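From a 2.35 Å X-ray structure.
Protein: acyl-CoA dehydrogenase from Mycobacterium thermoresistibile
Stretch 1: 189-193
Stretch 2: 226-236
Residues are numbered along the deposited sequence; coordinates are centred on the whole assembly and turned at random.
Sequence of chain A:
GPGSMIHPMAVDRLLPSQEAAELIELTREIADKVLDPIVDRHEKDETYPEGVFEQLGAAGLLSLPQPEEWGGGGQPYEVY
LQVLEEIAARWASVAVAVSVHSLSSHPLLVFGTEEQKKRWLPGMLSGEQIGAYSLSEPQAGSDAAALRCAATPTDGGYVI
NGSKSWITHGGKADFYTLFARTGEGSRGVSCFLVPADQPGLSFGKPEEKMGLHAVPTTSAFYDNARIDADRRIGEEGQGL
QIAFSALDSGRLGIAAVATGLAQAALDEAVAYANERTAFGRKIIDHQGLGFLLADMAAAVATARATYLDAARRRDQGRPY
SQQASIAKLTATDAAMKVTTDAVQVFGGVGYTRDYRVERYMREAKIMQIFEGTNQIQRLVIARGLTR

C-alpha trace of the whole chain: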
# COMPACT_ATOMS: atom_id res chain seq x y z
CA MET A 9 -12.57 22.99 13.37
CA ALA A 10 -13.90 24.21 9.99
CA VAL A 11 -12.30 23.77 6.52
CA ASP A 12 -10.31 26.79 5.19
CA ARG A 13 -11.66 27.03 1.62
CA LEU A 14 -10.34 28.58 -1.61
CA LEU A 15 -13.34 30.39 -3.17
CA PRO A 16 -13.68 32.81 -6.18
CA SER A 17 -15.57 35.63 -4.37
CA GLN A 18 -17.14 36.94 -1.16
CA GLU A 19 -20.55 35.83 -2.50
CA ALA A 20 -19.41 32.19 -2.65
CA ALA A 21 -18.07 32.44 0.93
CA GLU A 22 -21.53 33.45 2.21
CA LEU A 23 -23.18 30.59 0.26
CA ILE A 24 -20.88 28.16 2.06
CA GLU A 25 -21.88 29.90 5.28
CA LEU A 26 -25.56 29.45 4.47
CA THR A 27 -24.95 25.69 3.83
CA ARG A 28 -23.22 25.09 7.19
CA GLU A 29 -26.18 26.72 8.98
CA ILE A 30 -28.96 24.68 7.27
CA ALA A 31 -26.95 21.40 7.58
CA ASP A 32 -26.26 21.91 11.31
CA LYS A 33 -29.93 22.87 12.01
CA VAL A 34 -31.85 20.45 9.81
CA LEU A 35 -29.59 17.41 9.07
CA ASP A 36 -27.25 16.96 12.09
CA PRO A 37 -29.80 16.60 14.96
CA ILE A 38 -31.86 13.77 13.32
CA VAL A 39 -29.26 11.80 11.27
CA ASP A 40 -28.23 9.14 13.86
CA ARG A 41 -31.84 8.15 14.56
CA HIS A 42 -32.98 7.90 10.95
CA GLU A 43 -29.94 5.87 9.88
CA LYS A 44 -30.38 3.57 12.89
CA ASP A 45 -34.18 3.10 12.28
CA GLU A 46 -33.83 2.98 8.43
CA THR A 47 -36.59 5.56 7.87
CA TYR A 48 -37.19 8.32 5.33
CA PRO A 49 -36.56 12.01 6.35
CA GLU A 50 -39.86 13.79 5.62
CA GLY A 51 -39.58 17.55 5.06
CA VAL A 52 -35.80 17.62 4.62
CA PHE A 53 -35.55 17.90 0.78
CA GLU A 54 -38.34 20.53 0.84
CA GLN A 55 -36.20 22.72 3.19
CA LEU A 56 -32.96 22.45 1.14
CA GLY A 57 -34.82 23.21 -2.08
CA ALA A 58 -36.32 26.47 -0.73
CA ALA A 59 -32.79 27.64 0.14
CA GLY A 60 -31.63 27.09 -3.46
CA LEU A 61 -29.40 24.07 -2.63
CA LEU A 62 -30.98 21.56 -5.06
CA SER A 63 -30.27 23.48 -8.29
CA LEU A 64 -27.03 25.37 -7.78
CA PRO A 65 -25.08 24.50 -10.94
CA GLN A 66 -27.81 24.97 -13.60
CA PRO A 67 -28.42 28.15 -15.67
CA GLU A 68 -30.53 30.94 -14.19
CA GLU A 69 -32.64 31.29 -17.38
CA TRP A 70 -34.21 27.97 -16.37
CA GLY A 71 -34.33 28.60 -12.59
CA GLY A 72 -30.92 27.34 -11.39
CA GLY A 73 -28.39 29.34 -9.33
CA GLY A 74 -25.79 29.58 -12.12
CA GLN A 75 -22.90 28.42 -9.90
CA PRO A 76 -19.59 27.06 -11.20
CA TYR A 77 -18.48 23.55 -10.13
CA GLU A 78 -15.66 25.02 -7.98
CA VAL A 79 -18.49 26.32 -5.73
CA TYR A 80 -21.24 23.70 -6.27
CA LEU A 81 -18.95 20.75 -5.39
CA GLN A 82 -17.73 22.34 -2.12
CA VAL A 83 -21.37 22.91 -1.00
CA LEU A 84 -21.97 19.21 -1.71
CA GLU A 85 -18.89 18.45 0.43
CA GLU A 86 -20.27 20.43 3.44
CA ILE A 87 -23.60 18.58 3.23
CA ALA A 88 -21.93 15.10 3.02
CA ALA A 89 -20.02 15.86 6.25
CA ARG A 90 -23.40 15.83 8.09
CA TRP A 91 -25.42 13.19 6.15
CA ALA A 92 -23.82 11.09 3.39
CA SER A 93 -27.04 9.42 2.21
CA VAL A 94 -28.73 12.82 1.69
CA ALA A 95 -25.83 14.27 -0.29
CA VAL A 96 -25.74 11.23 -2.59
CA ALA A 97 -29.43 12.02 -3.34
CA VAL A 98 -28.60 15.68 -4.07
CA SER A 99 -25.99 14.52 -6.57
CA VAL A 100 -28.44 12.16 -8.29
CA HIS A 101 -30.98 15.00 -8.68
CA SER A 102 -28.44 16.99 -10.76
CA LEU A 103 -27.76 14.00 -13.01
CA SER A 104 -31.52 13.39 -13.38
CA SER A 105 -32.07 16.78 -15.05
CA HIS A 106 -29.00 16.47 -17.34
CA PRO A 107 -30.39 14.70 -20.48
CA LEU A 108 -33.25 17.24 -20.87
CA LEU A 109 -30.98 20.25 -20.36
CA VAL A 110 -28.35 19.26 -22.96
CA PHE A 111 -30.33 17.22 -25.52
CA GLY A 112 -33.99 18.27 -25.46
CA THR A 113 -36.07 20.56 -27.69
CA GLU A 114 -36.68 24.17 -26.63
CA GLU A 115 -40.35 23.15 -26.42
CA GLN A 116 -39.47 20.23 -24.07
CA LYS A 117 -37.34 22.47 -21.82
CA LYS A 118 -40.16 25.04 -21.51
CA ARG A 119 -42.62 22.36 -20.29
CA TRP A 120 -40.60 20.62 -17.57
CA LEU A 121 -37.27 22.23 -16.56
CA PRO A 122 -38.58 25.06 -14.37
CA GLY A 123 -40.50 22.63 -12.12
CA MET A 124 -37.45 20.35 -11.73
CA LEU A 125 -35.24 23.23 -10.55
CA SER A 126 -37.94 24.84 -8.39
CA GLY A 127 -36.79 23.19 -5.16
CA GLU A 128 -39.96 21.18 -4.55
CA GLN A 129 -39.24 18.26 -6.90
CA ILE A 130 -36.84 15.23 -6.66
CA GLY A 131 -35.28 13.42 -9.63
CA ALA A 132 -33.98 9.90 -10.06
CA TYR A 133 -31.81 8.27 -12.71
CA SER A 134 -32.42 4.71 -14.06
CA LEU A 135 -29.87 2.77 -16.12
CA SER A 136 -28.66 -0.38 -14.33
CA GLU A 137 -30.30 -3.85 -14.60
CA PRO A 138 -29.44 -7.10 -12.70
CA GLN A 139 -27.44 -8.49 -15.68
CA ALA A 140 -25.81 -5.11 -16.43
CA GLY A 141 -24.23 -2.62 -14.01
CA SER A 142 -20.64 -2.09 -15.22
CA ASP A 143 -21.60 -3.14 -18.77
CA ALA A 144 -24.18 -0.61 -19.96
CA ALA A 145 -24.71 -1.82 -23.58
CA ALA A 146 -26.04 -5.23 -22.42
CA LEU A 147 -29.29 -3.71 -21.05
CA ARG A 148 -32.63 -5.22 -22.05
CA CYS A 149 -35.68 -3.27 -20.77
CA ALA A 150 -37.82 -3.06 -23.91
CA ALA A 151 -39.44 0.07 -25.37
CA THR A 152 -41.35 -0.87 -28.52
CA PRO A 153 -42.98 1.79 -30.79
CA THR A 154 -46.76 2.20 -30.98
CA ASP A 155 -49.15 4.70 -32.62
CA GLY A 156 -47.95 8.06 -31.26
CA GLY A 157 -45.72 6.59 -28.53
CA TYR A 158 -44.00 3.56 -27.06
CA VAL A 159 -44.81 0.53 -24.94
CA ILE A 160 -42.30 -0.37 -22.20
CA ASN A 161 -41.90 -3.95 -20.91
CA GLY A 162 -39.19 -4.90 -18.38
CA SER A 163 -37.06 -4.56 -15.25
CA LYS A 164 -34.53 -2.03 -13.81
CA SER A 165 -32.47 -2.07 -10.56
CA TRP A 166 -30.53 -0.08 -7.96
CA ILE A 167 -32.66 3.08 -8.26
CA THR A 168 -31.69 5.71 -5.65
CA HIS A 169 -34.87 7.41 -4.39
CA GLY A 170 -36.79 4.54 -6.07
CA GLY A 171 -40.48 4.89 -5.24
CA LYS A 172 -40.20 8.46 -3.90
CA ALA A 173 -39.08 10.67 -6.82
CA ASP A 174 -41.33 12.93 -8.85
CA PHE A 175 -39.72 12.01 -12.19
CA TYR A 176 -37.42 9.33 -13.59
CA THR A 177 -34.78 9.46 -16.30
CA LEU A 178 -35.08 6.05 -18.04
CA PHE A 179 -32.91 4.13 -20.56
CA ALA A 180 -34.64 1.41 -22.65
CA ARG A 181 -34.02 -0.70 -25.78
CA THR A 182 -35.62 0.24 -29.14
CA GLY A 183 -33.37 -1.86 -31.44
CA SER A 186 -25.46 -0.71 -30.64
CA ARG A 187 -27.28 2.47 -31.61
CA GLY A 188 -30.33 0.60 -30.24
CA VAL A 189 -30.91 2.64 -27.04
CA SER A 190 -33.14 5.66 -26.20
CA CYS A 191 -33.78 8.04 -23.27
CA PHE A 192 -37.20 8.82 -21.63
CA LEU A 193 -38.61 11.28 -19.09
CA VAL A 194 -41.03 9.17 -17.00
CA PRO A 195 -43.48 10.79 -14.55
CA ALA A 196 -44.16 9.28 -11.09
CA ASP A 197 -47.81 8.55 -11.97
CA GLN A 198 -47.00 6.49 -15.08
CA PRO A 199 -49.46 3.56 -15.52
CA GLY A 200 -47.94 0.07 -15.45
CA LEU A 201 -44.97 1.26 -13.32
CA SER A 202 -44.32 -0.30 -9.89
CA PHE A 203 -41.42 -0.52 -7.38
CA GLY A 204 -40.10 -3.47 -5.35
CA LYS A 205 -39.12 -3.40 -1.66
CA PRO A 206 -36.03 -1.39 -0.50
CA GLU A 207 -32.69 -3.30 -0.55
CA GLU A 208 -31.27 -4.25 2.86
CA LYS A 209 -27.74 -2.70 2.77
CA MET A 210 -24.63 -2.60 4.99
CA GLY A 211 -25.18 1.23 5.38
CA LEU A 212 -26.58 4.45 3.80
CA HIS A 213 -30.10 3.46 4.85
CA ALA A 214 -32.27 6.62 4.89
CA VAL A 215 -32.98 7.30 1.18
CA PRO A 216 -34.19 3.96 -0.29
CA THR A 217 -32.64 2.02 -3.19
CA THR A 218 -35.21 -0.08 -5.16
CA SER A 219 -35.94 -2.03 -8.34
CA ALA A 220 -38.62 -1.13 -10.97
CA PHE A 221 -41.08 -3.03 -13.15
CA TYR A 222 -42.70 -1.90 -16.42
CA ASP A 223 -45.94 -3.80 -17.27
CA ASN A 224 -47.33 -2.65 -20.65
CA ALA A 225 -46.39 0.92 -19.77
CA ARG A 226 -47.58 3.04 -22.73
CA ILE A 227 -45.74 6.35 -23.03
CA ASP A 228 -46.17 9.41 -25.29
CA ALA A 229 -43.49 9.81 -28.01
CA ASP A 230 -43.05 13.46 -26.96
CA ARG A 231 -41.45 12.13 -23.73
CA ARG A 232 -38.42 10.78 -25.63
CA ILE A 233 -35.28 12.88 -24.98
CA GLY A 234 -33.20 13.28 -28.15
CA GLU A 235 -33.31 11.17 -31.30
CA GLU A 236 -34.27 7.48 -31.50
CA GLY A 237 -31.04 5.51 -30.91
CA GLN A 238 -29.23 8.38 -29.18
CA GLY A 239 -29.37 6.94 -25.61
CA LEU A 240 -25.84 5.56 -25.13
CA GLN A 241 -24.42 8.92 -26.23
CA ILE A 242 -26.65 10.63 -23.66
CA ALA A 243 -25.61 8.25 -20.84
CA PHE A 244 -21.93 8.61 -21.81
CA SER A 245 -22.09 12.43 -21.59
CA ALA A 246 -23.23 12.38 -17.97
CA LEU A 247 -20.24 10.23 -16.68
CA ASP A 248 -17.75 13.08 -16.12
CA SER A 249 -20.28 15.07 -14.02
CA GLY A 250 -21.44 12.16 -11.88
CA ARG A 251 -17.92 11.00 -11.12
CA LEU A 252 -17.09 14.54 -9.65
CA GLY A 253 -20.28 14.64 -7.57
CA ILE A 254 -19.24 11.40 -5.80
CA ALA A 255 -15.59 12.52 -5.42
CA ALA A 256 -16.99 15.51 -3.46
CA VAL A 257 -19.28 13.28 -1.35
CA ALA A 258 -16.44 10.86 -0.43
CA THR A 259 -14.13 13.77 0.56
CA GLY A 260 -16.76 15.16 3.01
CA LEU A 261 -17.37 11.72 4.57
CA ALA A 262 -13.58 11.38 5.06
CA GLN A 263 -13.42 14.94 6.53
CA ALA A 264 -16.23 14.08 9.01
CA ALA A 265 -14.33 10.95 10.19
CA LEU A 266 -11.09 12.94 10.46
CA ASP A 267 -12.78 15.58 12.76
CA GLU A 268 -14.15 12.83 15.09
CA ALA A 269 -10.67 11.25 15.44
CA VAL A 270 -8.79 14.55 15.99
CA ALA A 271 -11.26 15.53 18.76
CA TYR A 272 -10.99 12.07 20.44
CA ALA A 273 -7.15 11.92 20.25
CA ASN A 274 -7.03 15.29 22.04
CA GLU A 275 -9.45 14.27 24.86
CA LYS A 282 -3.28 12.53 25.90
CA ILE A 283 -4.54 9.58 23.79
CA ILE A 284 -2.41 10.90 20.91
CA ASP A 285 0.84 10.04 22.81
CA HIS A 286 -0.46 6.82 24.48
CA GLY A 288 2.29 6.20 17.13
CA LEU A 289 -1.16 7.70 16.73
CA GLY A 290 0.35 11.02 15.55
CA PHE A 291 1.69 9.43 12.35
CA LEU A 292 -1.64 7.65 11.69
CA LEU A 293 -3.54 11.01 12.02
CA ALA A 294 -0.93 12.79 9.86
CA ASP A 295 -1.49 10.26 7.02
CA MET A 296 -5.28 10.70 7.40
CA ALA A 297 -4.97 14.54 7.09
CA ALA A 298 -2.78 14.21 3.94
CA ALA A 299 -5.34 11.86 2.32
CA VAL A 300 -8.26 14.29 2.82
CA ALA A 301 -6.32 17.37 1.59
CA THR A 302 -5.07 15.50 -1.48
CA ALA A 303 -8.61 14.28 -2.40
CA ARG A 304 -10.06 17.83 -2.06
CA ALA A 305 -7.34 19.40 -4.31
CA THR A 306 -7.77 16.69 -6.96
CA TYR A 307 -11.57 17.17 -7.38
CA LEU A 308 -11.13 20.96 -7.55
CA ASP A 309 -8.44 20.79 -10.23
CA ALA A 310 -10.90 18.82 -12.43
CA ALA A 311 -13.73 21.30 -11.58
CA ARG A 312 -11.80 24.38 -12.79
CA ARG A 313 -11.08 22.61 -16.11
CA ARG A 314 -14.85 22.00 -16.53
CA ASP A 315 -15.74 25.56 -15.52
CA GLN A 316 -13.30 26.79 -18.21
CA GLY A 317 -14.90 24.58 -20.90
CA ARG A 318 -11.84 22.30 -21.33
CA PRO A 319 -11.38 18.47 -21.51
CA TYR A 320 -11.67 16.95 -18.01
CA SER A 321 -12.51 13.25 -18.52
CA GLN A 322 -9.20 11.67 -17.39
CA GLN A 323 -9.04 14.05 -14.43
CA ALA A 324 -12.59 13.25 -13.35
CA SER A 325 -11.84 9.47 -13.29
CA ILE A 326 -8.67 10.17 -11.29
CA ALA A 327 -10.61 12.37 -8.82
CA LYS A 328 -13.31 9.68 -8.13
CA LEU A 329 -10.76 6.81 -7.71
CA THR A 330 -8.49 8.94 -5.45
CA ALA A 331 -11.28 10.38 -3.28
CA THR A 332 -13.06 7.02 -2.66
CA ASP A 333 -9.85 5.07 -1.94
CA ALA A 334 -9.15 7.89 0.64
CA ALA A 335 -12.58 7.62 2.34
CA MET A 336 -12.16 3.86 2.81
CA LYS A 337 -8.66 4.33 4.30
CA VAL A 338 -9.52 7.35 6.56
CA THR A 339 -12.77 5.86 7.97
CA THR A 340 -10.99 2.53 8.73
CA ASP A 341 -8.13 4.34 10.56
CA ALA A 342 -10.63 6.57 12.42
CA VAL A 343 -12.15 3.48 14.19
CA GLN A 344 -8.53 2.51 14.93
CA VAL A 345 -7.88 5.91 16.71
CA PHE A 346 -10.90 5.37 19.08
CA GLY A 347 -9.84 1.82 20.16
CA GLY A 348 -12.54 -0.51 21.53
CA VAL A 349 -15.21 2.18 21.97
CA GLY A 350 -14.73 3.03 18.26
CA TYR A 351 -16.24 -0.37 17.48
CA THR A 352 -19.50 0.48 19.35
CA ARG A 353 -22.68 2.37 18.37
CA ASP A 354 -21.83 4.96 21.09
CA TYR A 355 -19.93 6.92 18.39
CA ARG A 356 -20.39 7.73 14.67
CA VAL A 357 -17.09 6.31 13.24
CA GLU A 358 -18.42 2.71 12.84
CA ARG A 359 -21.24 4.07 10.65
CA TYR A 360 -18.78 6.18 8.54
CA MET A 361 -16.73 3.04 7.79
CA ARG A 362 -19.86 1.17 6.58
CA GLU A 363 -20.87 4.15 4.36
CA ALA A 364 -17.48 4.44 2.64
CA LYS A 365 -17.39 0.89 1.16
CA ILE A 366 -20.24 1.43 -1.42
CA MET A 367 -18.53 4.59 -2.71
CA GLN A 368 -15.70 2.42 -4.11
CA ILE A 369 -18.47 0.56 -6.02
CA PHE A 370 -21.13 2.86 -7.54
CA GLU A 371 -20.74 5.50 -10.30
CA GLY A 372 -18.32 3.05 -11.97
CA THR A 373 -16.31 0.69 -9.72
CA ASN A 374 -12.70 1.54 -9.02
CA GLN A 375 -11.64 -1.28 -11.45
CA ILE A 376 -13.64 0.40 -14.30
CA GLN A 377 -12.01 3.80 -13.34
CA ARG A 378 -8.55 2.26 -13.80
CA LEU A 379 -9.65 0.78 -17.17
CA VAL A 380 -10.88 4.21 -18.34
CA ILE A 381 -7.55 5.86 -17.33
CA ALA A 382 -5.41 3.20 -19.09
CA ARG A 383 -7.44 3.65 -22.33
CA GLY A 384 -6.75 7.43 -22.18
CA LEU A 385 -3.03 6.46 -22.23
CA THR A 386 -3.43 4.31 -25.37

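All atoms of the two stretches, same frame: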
# COMPACT_ATOMS: atom_id res chain seq x y z
N VAL A 189 -30.47 2.17 -28.37
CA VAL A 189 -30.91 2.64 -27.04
C VAL A 189 -31.47 4.08 -27.06
O VAL A 189 -30.95 4.94 -27.76
CB VAL A 189 -29.76 2.51 -25.98
CG1 VAL A 189 -30.23 2.88 -24.59
CG2 VAL A 189 -29.19 1.09 -25.97
N SER A 190 -32.52 4.33 -26.28
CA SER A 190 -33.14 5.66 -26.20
C SER A 190 -33.41 6.09 -24.76
O SER A 190 -33.54 5.24 -23.87
CB SER A 190 -34.47 5.71 -27.00
OG SER A 190 -34.26 5.59 -28.41
N CYS A 191 -33.51 7.40 -24.56
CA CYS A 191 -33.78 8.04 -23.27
C CYS A 191 -35.23 8.56 -23.13
O CYS A 191 -35.81 9.05 -24.09
CB CYS A 191 -32.77 9.18 -23.09
SG CYS A 191 -32.86 10.06 -21.52
N PHE A 192 -35.80 8.45 -21.92
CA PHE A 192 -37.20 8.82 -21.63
C PHE A 192 -37.38 9.57 -20.32
O PHE A 192 -36.80 9.19 -19.30
CB PHE A 192 -38.10 7.57 -21.58
CG PHE A 192 -38.30 6.91 -22.89
CD1 PHE A 192 -39.31 7.33 -23.75
CD2 PHE A 192 -37.46 5.87 -23.29
CE1 PHE A 192 -39.48 6.73 -24.99
CE2 PHE A 192 -37.63 5.26 -24.52
CZ PHE A 192 -38.64 5.69 -25.37
N LEU A 193 -38.21 10.62 -20.33
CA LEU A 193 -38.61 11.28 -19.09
C LEU A 193 -39.96 10.71 -18.62
O LEU A 193 -41.00 10.93 -19.24
CB LEU A 193 -38.63 12.81 -19.23
CG LEU A 193 -39.01 13.62 -17.98
CD1 LEU A 193 -37.92 13.62 -16.93
CD2 LEU A 193 -39.36 15.07 -18.35
N ARG A 226 -47.49 2.18 -21.54
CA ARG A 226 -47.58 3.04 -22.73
C ARG A 226 -47.15 4.47 -22.41
O ARG A 226 -47.61 5.06 -21.43
CB ARG A 226 -48.99 3.03 -23.34
N ILE A 227 -46.27 5.01 -23.24
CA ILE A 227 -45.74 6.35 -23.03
C ILE A 227 -45.78 7.19 -24.32
O ILE A 227 -45.54 6.67 -25.41
CB ILE A 227 -44.30 6.31 -22.37
CG1 ILE A 227 -43.88 7.68 -21.82
CG2 ILE A 227 -43.25 5.73 -23.34
CD1 ILE A 227 -42.61 7.62 -20.91
N ASP A 228 -46.11 8.47 -24.17
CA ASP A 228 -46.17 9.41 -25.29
C ASP A 228 -44.80 9.65 -25.95
O ASP A 228 -43.80 9.84 -25.25
CB ASP A 228 -46.74 10.75 -24.81
CG ASP A 228 -47.22 11.64 -25.95
OD1 ASP A 228 -48.09 11.18 -26.73
OD2 ASP A 228 -46.74 12.79 -26.06
N ALA A 229 -44.76 9.64 -27.28
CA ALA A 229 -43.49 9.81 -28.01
C ALA A 229 -42.83 11.19 -27.84
O ALA A 229 -41.67 11.37 -28.19
CB ALA A 229 -43.65 9.47 -29.51
N ASP A 230 -43.59 12.15 -27.30
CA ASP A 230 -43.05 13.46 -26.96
C ASP A 230 -42.22 13.43 -25.66
O ASP A 230 -41.60 14.43 -25.31
CB ASP A 230 -44.16 14.52 -26.89
N ARG A 231 -42.23 12.30 -24.97
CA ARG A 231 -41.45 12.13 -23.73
C ARG A 231 -40.03 11.67 -24.00
O ARG A 231 -39.19 11.70 -23.10
CB ARG A 231 -42.11 11.12 -22.78
CG ARG A 231 -43.41 11.56 -22.13
CD ARG A 231 -43.13 12.29 -20.85
NE ARG A 231 -44.32 12.54 -20.04
CZ ARG A 231 -44.30 13.15 -18.86
NH1 ARG A 231 -43.15 13.56 -18.34
NH2 ARG A 231 -45.42 13.34 -18.20
N ARG A 232 -39.76 11.20 -25.22
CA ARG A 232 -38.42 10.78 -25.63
C ARG A 232 -37.46 11.98 -25.63
O ARG A 232 -37.80 13.04 -26.17
CB ARG A 232 -38.45 10.14 -27.02
CG ARG A 232 -37.11 9.60 -27.47
CD ARG A 232 -37.17 8.96 -28.84
NE ARG A 232 -37.12 9.95 -29.92
CZ ARG A 232 -37.85 9.89 -31.03
NH1 ARG A 232 -38.71 8.89 -31.22
NH2 ARG A 232 -37.72 10.84 -31.96
N ILE A 233 -36.30 11.82 -25.00
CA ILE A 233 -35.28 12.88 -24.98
C ILE A 233 -34.25 12.56 -26.05
O ILE A 233 -33.62 11.49 -26.04
CB ILE A 233 -34.63 13.04 -23.58
CG1 ILE A 233 -35.68 13.13 -22.47
CG2 ILE A 233 -33.72 14.26 -23.53
CD1 ILE A 233 -36.56 14.40 -22.50
N GLY A 234 -34.11 13.47 -27.02
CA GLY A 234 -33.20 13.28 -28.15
C GLY A 234 -33.75 12.34 -29.20
O GLY A 234 -34.90 11.90 -29.12
N GLU A 235 -32.91 12.01 -30.18
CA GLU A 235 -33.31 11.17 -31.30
C GLU A 235 -33.37 9.69 -30.93
O GLU A 235 -32.75 9.25 -29.95
CB GLU A 235 -32.36 11.39 -32.50
N GLU A 236 -34.14 8.92 -31.70
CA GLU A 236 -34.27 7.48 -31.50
C GLU A 236 -32.93 6.79 -31.80
O GLU A 236 -32.40 6.87 -32.92
CB GLU A 236 -35.40 6.93 -32.39
CG GLU A 236 -35.92 5.54 -32.00
CD GLU A 236 -37.05 5.05 -32.91
OE1 GLU A 236 -36.93 5.16 -34.15
OE2 GLU A 236 -38.07 4.55 -32.38

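Strand 189-193 packs against segment 226-236 in the acyl-CoA dehydrogenase from Mycobacterium thermoresistibile. The two stretches bury 513 Å² between them, counting both sides. The backbones run antiparallel where they meet, so that Cys191 lies across from Ile233, Phe192 from Arg232 and Leu193 from Arg231. The closest CA pair in this register is Phe192 and Arg232, a non-hydrogen-bonded pair 4.6 Å apart from CA to CA. Two main-chain hydrogen bonds flank that pair: Ile233 N donates to Cys191 O (3.0 Å, N-H...O angle 164°), and Leu193 N donates to Arg231 O (3.1 Å, 177°). Both are of ordinary length and nearly straight. Cys191 O also receives a CA-H...O contact from Arg232 CA at 3.5 Å, a weaker polar contact typical of closely paired strands.

A turn leads into the pairing: residues 229-231 have helical phi/psi angles, and Arg231 N bonds back to Asp228 O at 2.9 Å, closing a tight turn after the strand that carries Ile227. A weak hydrogen bond from Asp230 N to Asp228 OD2 (3.4 Å) adds to it. The turn lets one segment present both Ile227 and Arg231 to stretch 1.

The apolar contacts fall on both faces of the sheet. Cys191 and Ile233 project to one face, where Cys191 SG lies 4.0 Å from Ile233 CB. The m,m rotamer of Ile233 also brings its CD1 to 4.2 Å from Leu193 CB, so this one side chain packs against two residues of the strand. Phe192 and Arg232 share the other face. The Phe192 ring (chi1 -69°, m) leans back over the second stretch, its CD1 4.0 Å from Arg232 CA and its CE1 4.2 Å from Ile227 CG2. Ile227, all-trans, also makes a van der Waals contact with the backbone, its CD1 4.0 Å from Leu193 O.

Among the polar side chains, Arg231 points toward stretch 1 and lays its aliphatic portion along the strand, with CD 3.0 Å from Leu193 O; this is a tight carbon-oxygen contact. Its NH1 passes 4.1 Å from Leu193 CD2. Arg232 instead turns to its own segment: NE donates to Gly234 O at 3.1 Å (160°), tying the side chain to the following turn. Gly234 has a phi of 77°, a positive value that glycine adopts readily. At the far end of the interface, Ser190 OG sits 3.6 Å from Glu236 CA and 4.0 Å from Glu236 CG, a van der Waals contact, while the hydroxyl finds its hydrogen bond just outside the two stretches.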